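PDB 3ZZO: CG11501 from Drosophila melanogaster, which acts as a secreted cytokine that promotes survival of Sindbis virus infection by suppressing the immune deficiency pathway. Local coordinates for residues 7-12 and 33-38. Sequence-based numbering, arbitrary orientation. Where two conformers were deposited one is given.
Sequences ELVEFK and VTICAD
Strands 7-12 and 33-35 give a compact example of antiparallel pairing in which backbone and side chains share the work. Four main-chain hydrogen bonds join them in two reciprocal pairs, Glu7 with Ile35 and Val9 with Val33. The straightest runs from Val9 N to Val33 O (2.8 Å, 175° at the hydrogen), nearly along the C=O axis; its return bond, Val33 N to Val9 O, is more bent at 151°. Between these two hydrogen-bonded pairs, Leu8 and Thr34 form the non-hydrogen-bonded pair, their CA atoms 4.5 Å apart, and Thr34 CA adds a CA-H...O contact to Glu7 O at 3.2 Å. Just past the pairing, Cys36 is disulfide-bonded to Cys47.

Side-chain packing gathers on the face of Glu7, Val9, Val33 and Ile35. Ile35 CG1 takes the crowded position between backbone N and carbonyl carbon (chi1 63°), and its tip CD1 reaches obliquely to Val9 CG2 at 3.9 Å. The same methyl lies 3.7 Å from Glu7 OE1, at the end of an extended chain running alongside. Val33 CG1, likewise in the crowded position, touches both Val9 CB and Phe11 CE1, 3.7 Å from the latter, meeting the ring obliquely. On the other face, Leu8 CD2 comes alongside Thr34 OG1 at 3.4 Å.

Phe72 of helix 69-75 packs on the first face, touching Val33 and Ile35 and meeting Phe11 edge-to-face, while OE1 of the buried Glu7 accepts a weak hydrogen bond from Ser69 N. This is the helix-covered antiparallel sheet of the ferredoxin-like subdomain SD1, with strand 6-13 lying between 31-35 and 81-89.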
ATOM      1  N   GLU A   7       4.821   1.265   0.636  1.00  6.63           N
ATOM      2  CA  GLU A   7       4.725   1.474   2.078  1.00  6.12           C
ATOM      3  C   GLU A   7       4.170   0.246   2.738  1.00  6.57           C
ATOM      4  O   GLU A   7       3.228  -0.378   2.260  1.00  7.29           O
ATOM      5  CB  GLU A   7       3.845   2.674   2.458  1.00  6.76           C
ATOM      6  CG  GLU A   7       4.482   4.013   2.230  1.00  7.09           C
ATOM      7  CD  GLU A   7       3.603   5.154   2.646  1.00  7.48           C
ATOM      8  OE1 GLU A   7       2.387   5.007   2.792  1.00  7.44           O
ATOM      9  OE2 GLU A   7       4.187   6.276   2.799  1.00  9.30           O
ATOM     10  N   LEU A   8       4.735  -0.070   3.887  1.00  6.43           N
ATOM     11  CA  LEU A   8       4.213  -1.079   4.811  1.00  7.21           C
ATOM     12  C   LEU A   8       3.376  -0.370   5.846  1.00  6.46           C
ATOM     13  O   LEU A   8       3.898   0.492   6.571  1.00  8.08           O
ATOM     14  CB  LEU A   8       5.395  -1.766   5.549  0.50  7.79           C
ATOM     15  CG  LEU A   8       6.552  -2.400   4.719  0.50  7.77           C
ATOM     16  CD1 LEU A   8       7.789  -2.618   5.576  0.50  9.14           C
ATOM     17  CD2 LEU A   8       6.085  -3.668   4.040  0.50 11.04           C
ATOM     18  N   VAL A   9       2.098  -0.668   5.936  1.00  6.49           N
ATOM     19  CA  VAL A   9       1.185   0.000   6.821  1.00  6.74           C
ATOM     20  C   VAL A   9       0.585  -0.977   7.806  1.00  6.78           C
ATOM     21  O   VAL A   9       0.059  -2.024   7.412  1.00  7.64           O
ATOM     22  CB  VAL A   9       0.056   0.682   6.034  1.00  7.03           C
ATOM     23  CG1 VAL A   9      -0.904   1.443   6.958  1.00  8.49           C
ATOM     24  CG2 VAL A   9       0.610   1.608   4.956  1.00  8.20           C
ATOM     25  N   GLU A  10       0.683  -0.662   9.099  1.00  6.46           N
ATOM     26  CA  GLU A  10      -0.008  -1.412  10.144  1.00  6.73           C
ATOM     27  C   GLU A  10      -1.126  -0.535  10.665  1.00  7.09           C
ATOM     28  O   GLU A  10      -0.944   0.663  10.875  1.00  6.79           O
ATOM     29  CB  GLU A  10       0.936  -1.772  11.301  1.00  8.45           C
ATOM     30  CG  GLU A  10       2.023  -2.706  10.903  1.00 12.94           C
ATOM     31  CD  GLU A  10       2.876  -3.129  12.111  1.00 16.20           C
ATOM     32  OE1 GLU A  10       2.529  -2.870  13.298  1.00 21.22           O
ATOM     33  OE2 GLU A  10       3.984  -3.677  11.859  1.00 19.77           O
ATOM     34  N   PHE A  11      -2.297  -1.131  10.868  1.00  6.55           N
ATOM     35  CA  PHE A  11      -3.467  -0.332  11.221  1.00  6.80           C
ATOM     36  C   PHE A  11      -4.504  -1.205  11.901  1.00  6.37           C
ATOM     37  O   PHE A  11      -4.478  -2.441  11.774  1.00  7.76           O
ATOM     38  CB  PHE A  11      -4.069   0.299   9.950  1.00  6.59           C
ATOM     39  CG  PHE A  11      -4.579  -0.706   8.928  1.00  6.66           C
ATOM     40  CD1 PHE A  11      -3.699  -1.303   8.021  1.00  6.89           C
ATOM     41  CD2 PHE A  11      -5.922  -1.053   8.886  1.00  6.82           C
ATOM     42  CE1 PHE A  11      -4.175  -2.241   7.130  1.00  7.19           C
ATOM     43  CE2 PHE A  11      -6.391  -2.006   7.971  1.00  6.56           C
ATOM     44  CZ  PHE A  11      -5.509  -2.587   7.101  1.00  7.32           C
ATOM     45  N   LYS A  12      -5.440  -0.570  12.562  1.00  7.26           N
ATOM     46  CA  LYS A  12      -6.630  -1.230  13.087  1.00  7.41           C
ATOM     47  C   LYS A  12      -7.835  -0.671  12.339  1.00  7.60           C
ATOM     48  O   LYS A  12      -7.722   0.291  11.582  1.00  7.82           O
ATOM     49  CB  LYS A  12      -6.730  -1.075  14.598  1.00  7.75           C
ATOM     50  CG  LYS A  12      -5.730  -1.963  15.303  1.00  9.49           C
ATOM     51  CD  LYS A  12      -5.662  -1.760  16.839  1.00 11.29           C
ATOM     52  CE  LYS A  12      -4.611  -2.687  17.472  1.00 13.34           C
ATOM     53  NZ  LYS A  12      -4.379  -2.332  18.893  1.00 16.08           N
ATOM     54  N   VAL A  33      -0.529  -4.289   5.587  1.00  7.05           N
ATOM     55  CA  VAL A  33      -0.671  -4.259   4.142  1.00  7.38           C
ATOM     56  C   VAL A  33       0.542  -3.534   3.544  1.00  6.83           C
ATOM     57  O   VAL A  33       1.111  -2.632   4.161  1.00  8.09           O
ATOM     58  CB  VAL A  33      -1.999  -3.553   3.749  1.00  7.64           C
ATOM     59  CG1 VAL A  33      -2.006  -2.056   4.124  1.00  8.15           C
ATOM     60  CG2 VAL A  33      -2.337  -3.755   2.258  1.00  8.05           C
ATOM     61  N   THR A  34       0.892  -3.898   2.311  1.00  6.37           N
ATOM     62  CA  THR A  34       1.913  -3.210   1.537  1.00  6.20           C
ATOM     63  C   THR A  34       1.175  -2.527   0.402  1.00  6.23           C
ATOM     64  O   THR A  34       0.512  -3.207  -0.380  1.00  6.63           O
ATOM     65  CB  THR A  34       2.959  -4.182   1.000  1.00  7.25           C
ATOM     66  OG1 THR A  34       3.567  -4.849   2.102  1.00  8.68           O
ATOM     67  CG2 THR A  34       4.026  -3.480   0.235  1.00  8.17           C
ATOM     68  N   ILE A  35       1.308  -1.198   0.300  1.00  6.10           N
ATOM     69  CA  ILE A  35       0.574  -0.403  -0.673  1.00  6.05           C
ATOM     70  C   ILE A  35       1.498   0.315  -1.625  1.00  5.97           C
ATOM     71  O   ILE A  35       2.663   0.573  -1.355  1.00  6.36           O
ATOM     72  CB  ILE A  35      -0.336   0.636   0.044  1.00  5.89           C
ATOM     73  CG1 ILE A  35       0.475   1.645   0.866  1.00  6.40           C
ATOM     74  CG2 ILE A  35      -1.411  -0.054   0.853  1.00  6.95           C
ATOM     75  CD1 ILE A  35      -0.305   2.859   1.340  1.00  7.32           C
ATOM     76  N   CYS A  36       0.911   0.682  -2.767  1.00  6.01           N
ATOM     77  CA  CYS A  36       1.481   1.630  -3.695  1.00  6.01           C
ATOM     78  C   CYS A  36       0.927   3.031  -3.419  1.00  6.29           C
ATOM     79  O   CYS A  36       0.140   3.225  -2.477  1.00  6.23           O
ATOM     80  CB  CYS A  36       1.201   1.187  -5.140  1.00  6.19           C
ATOM     81  SG  CYS A  36       1.848  -0.461  -5.544  1.00  6.50           S
ATOM     82  N   ALA A  37       1.334   4.001  -4.226  1.00  6.86           N
ATOM     83  CA  ALA A  37       0.938   5.397  -3.971  1.00  7.34           C
ATOM     84  C   ALA A  37      -0.547   5.657  -4.061  1.00  7.10           C
ATOM     85  O   ALA A  37      -1.018   6.627  -3.481  1.00  7.92           O
ATOM     86  CB  ALA A  37       1.694   6.342  -4.915  1.00  8.15           C
ATOM     87  N   ASP A  38      -1.268   4.800  -4.765  1.00  6.88           N
ATOM     88  CA  ASP A  38      -2.717   4.895  -4.859  1.00  7.60           C
ATOM     89  C   ASP A  38      -3.446   4.415  -3.622  1.00  7.26           C
ATOM     90  O   ASP A  38      -4.679   4.435  -3.578  1.00  8.62           O
ATOM     91  CB  ASP A  38      -3.226   4.187  -6.119  1.00  7.93           C
ATOM     92  CG  ASP A  38      -3.016   2.685  -6.118  1.00  7.48           C
ATOM     93  OD1 ASP A  38      -2.243   2.136  -5.286  1.00  7.42           O
ATOM     94  OD2 ASP A  38      -3.633   2.044  -7.026  1.00  8.96           O
TER